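Local coordinates for protein mRNA transport regulator MTR2 (Candida albicans, PDB 1Q42) that affects the export of mRNA from the nucleus to the cytoplasm and interacts with MEX67, at residues 33-38 / 63-68. Residues are numbered along the deposited sequence; the frame is centred on the assembly and turned at random.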
ATOM      1  N   LEU A  33       7.874   1.833   6.935  1.00 23.61           N
ATOM      2  CA  LEU A  33       7.054   2.608   5.990  1.00 23.17           C
ATOM      3  C   LEU A  33       7.534   2.440   4.561  1.00 23.28           C
ATOM      4  O   LEU A  33       6.728   2.330   3.638  1.00 21.99           O
ATOM      5  CB  LEU A  33       7.022   4.094   6.363  1.00 22.60           C
ATOM      6  CG  LEU A  33       6.341   4.435   7.684  1.00 22.73           C
ATOM      7  CD1 LEU A  33       6.411   5.940   7.955  1.00 21.76           C
ATOM      8  CD2 LEU A  33       4.878   3.953   7.730  1.00 22.16           C
ATOM      9  N   LYS A  34       8.849   2.415   4.375  1.00 24.06           N
ATOM     10  CA  LYS A  34       9.413   2.234   3.042  1.00 25.22           C
ATOM     11  C   LYS A  34       9.082   0.856   2.477  1.00 25.01           C
ATOM     12  O   LYS A  34       8.766   0.731   1.294  1.00 25.20           O
ATOM     13  CB  LYS A  34      10.911   2.524   3.052  1.00 26.23           C
ATOM     14  CG  LYS A  34      11.173   4.006   3.217  1.00 28.54           C
ATOM     15  CD  LYS A  34      12.641   4.340   3.362  1.00 33.00           C
ATOM     16  CE  LYS A  34      12.886   5.789   2.966  1.00 35.45           C
ATOM     17  NZ  LYS A  34      14.199   6.294   3.432  1.00 38.35           N
ATOM     18  N   ARG A  35       9.095  -0.161   3.327  1.00 25.66           N
ATOM     19  CA  ARG A  35       8.712  -1.509   2.921  1.00 25.96           C
ATOM     20  C   ARG A  35       7.225  -1.587   2.537  1.00 23.97           C
ATOM     21  O   ARG A  35       6.859  -2.217   1.545  1.00 23.90           O
ATOM     22  CB  ARG A  35       8.992  -2.512   4.036  1.00 27.63           C
ATOM     23  CG  ARG A  35      10.413  -2.980   4.101  1.00 31.15           C
ATOM     24  CD  ARG A  35      10.598  -4.169   5.022  1.00 35.26           C
ATOM     25  NE  ARG A  35      10.560  -3.770   6.427  1.00 38.33           N
ATOM     26  CZ  ARG A  35       9.617  -4.095   7.309  1.00 40.94           C
ATOM     27  NH1 ARG A  35       8.560  -4.838   6.969  1.00 42.68           N
ATOM     28  NH2 ARG A  35       9.729  -3.658   8.559  1.00 41.89           N
ATOM     29  N   PHE A  36       6.380  -0.948   3.333  1.00 22.66           N
ATOM     30  CA  PHE A  36       4.942  -0.868   3.043  1.00 21.09           C
ATOM     31  C   PHE A  36       4.696  -0.211   1.678  1.00 19.53           C
ATOM     32  O   PHE A  36       4.011  -0.758   0.820  1.00 18.26           O
ATOM     33  CB  PHE A  36       4.238  -0.110   4.162  1.00 20.86           C
ATOM     34  CG  PHE A  36       2.822   0.218   3.858  1.00 22.15           C
ATOM     35  CD1 PHE A  36       1.859  -0.778   3.838  1.00 25.95           C
ATOM     36  CD2 PHE A  36       2.457   1.511   3.547  1.00 24.23           C
ATOM     37  CE1 PHE A  36       0.548  -0.470   3.537  1.00 24.57           C
ATOM     38  CE2 PHE A  36       1.140   1.819   3.246  1.00 25.69           C
ATOM     39  CZ  PHE A  36       0.198   0.829   3.241  1.00 25.60           C
ATOM     40  N   LEU A  37       5.321   0.936   1.441  1.00 19.67           N
ATOM     41  CA  LEU A  37       5.190   1.611   0.151  1.00 19.57           C
ATOM     42  C   LEU A  37       5.758   0.797  -1.009  1.00 20.48           C
ATOM     43  O   LEU A  37       5.181   0.777  -2.091  1.00 19.88           O
ATOM     44  CB  LEU A  37       5.851   2.996   0.204  1.00 19.41           C
ATOM     45  CG  LEU A  37       5.163   3.974   1.168  1.00 19.63           C
ATOM     46  CD1 LEU A  37       5.913   5.298   1.268  1.00 20.71           C
ATOM     47  CD2 LEU A  37       3.686   4.209   0.798  1.00 19.47           C
ATOM     48  N   ALA A  38       6.891   0.130  -0.806  1.00 21.57           N
ATOM     49  CA  ALA A  38       7.456  -0.740  -1.858  1.00 22.94           C
ATOM     50  C   ALA A  38       6.487  -1.839  -2.287  1.00 22.40           C
ATOM     51  O   ALA A  38       6.411  -2.204  -3.474  1.00 22.90           O
ATOM     52  CB  ALA A  38       8.817  -1.346  -1.410  1.00 23.77           C
ATOM     53  N   GLY A  63       0.425  -4.472  -0.485  1.00 20.64           N
ATOM     54  CA  GLY A  63       0.042  -4.179   0.886  1.00 20.93           C
ATOM     55  C   GLY A  63       0.076  -5.397   1.804  1.00 21.57           C
ATOM     56  O   GLY A  63      -0.800  -5.590   2.649  1.00 22.11           O
ATOM     57  N   SER A  64       1.090  -6.240   1.643  1.00 22.19           N
ATOM     58  CA  SER A  64       1.088  -7.536   2.323  1.00 23.04           C
ATOM     59  C   SER A  64       1.115  -7.438   3.849  1.00 23.04           C
ATOM     60  O   SER A  64       0.734  -8.400   4.539  1.00 22.82           O
ATOM     61  CB  SER A  64       2.263  -8.395   1.860  1.00 24.22           C
ATOM     62  OG  SER A  64       3.479  -7.752   2.148  1.00 26.07           O
ATOM     63  N   ASN A  65       1.552  -6.299   4.386  1.00 22.23           N
ATOM     64  CA  ASN A  65       1.567  -6.129   5.844  1.00 22.96           C
ATOM     65  C   ASN A  65       0.186  -5.875   6.462  1.00 22.24           C
ATOM     66  O   ASN A  65       0.045  -5.837   7.688  1.00 21.60           O
ATOM     67  CB  ASN A  65       2.535  -5.024   6.252  1.00 23.66           C
ATOM     68  CG  ASN A  65       3.987  -5.362   5.932  1.00 27.20           C
ATOM     69  OD1 ASN A  65       4.620  -4.674   5.141  1.00 30.25           O
ATOM     70  ND2 ASN A  65       4.513  -6.427   6.545  1.00 31.47           N
ATOM     71  N   LEU A  66      -0.834  -5.710   5.623  1.00 21.12           N
ATOM     72  CA  LEU A  66      -2.198  -5.569   6.109  1.00 21.29           C
ATOM     73  C   LEU A  66      -2.667  -6.858   6.749  1.00 22.42           C
ATOM     74  O   LEU A  66      -2.355  -7.938   6.269  1.00 22.66           O
ATOM     75  CB  LEU A  66      -3.138  -5.212   4.966  1.00 20.50           C
ATOM     76  CG  LEU A  66      -2.995  -3.821   4.369  1.00 20.80           C
ATOM     77  CD1 LEU A  66      -3.729  -3.767   3.020  1.00 20.54           C
ATOM     78  CD2 LEU A  66      -3.548  -2.764   5.325  1.00 20.56           C
ATOM     79  N   LYS A  67      -3.411  -6.737   7.843  1.00 23.57           N
ATOM     80  CA  LYS A  67      -4.128  -7.870   8.411  1.00 24.76           C
ATOM     81  C   LYS A  67      -5.345  -8.199   7.548  1.00 25.95           C
ATOM     82  O   LYS A  67      -5.968  -7.316   6.963  1.00 25.31           O
ATOM     83  CB  LYS A  67      -4.568  -7.562   9.851  1.00 24.81           C
ATOM     84  CG  LYS A  67      -3.418  -7.517  10.823  1.00 24.12           C
ATOM     85  CD  LYS A  67      -3.896  -7.455  12.270  1.00 25.14           C
ATOM     86  CE  LYS A  67      -2.729  -7.273  13.212  1.00 25.29           C
ATOM     87  NZ  LYS A  67      -3.097  -7.460  14.635  1.00 24.33           N
ATOM     88  N   ARG A  68      -5.685  -9.485   7.479  1.00 27.86           N
ATOM     89  CA  ARG A  68      -6.860  -9.932   6.751  1.00 29.43           C
ATOM     90  C   ARG A  68      -8.115  -9.132   7.142  1.00 29.18           C
ATOM     91  O   ARG A  68      -8.891  -8.738   6.267  1.00 29.87           O
ATOM     92  CB  ARG A  68      -7.066 -11.449   6.964  1.00 31.04           C
ATOM     93  CG  ARG A  68      -7.832 -12.116   5.861  1.00 34.98           C
ATOM     94  CD  ARG A  68      -7.134 -13.279   5.131  1.00 38.83           C
ATOM     95  NE  ARG A  68      -5.913 -12.901   4.398  1.00 41.35           N
ATOM     96  CZ  ARG A  68      -5.850 -12.256   3.213  1.00 42.29           C
ATOM     97  NH1 ARG A  68      -6.939 -11.844   2.565  1.00 40.67           N
ATOM     98  NH2 ARG A  68      -4.662 -12.013   2.674  1.00 41.99           N
TER
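Phe36 and Gly63 bring the two backbones closest, with 6.3 Å between Phe36 CA and Gly63 CA. Segment 33-38 is a piece of helix 29-40. Segment 63-68 starts with a type I beta turn from Gly63 to Leu66, closed by a 3.0 Å hydrogen bond from Leu66 N to Gly63 O, and then runs into the short strand 66-67.

The contact is buried but loose, with 176 Å² lost over both sides. Phe36 contributes most of the helix side. Its CG lies anti to the backbone N (chi1 171°), which carries the ring out from the helix toward the turn. Phe36 CE1 comes to 4.6 Å from Gly63 CA. Leu66 stays farther off, with its CG 4.9 Å from Phe36 CE1; its side chain packs on Phe91 of helix 87-96. Phe36 and Leu66 both touch Ile183, and Phe36 reaches Met186 and Phe123. The ring thus sits between the turn and the beta-sheet that the helix covers in this NTF2-like fold.

Asn65 directs its CB toward the helix. Its OD1 stands 4.4 Å from Phe36 CA and 4.3 Å from Arg35 NH1. The side-chain amide oxygen faces the guanidinium obliquely, too far for a hydrogen bond. The stronger polar partners are elsewhere: Asn65 ND2 bonds to Gly180 O, and Arg35 NH2 to Val176 O. The backbone of Asn65 pairs with Ile182 and Ile183.

No hydrogen bond or salt bridge joins the two segments. Asn65 OD1 probably adds only a weak attraction to Arg35, whose NH1 also forms a long, weak ion pair with Asp179. Helix and turn therefore meet loosely, with the Phe36 ring near Gly63 and the Asn65 amide beside the Phe36 backbone, while Asn65 and Arg35 are each tied to the 176-183 region.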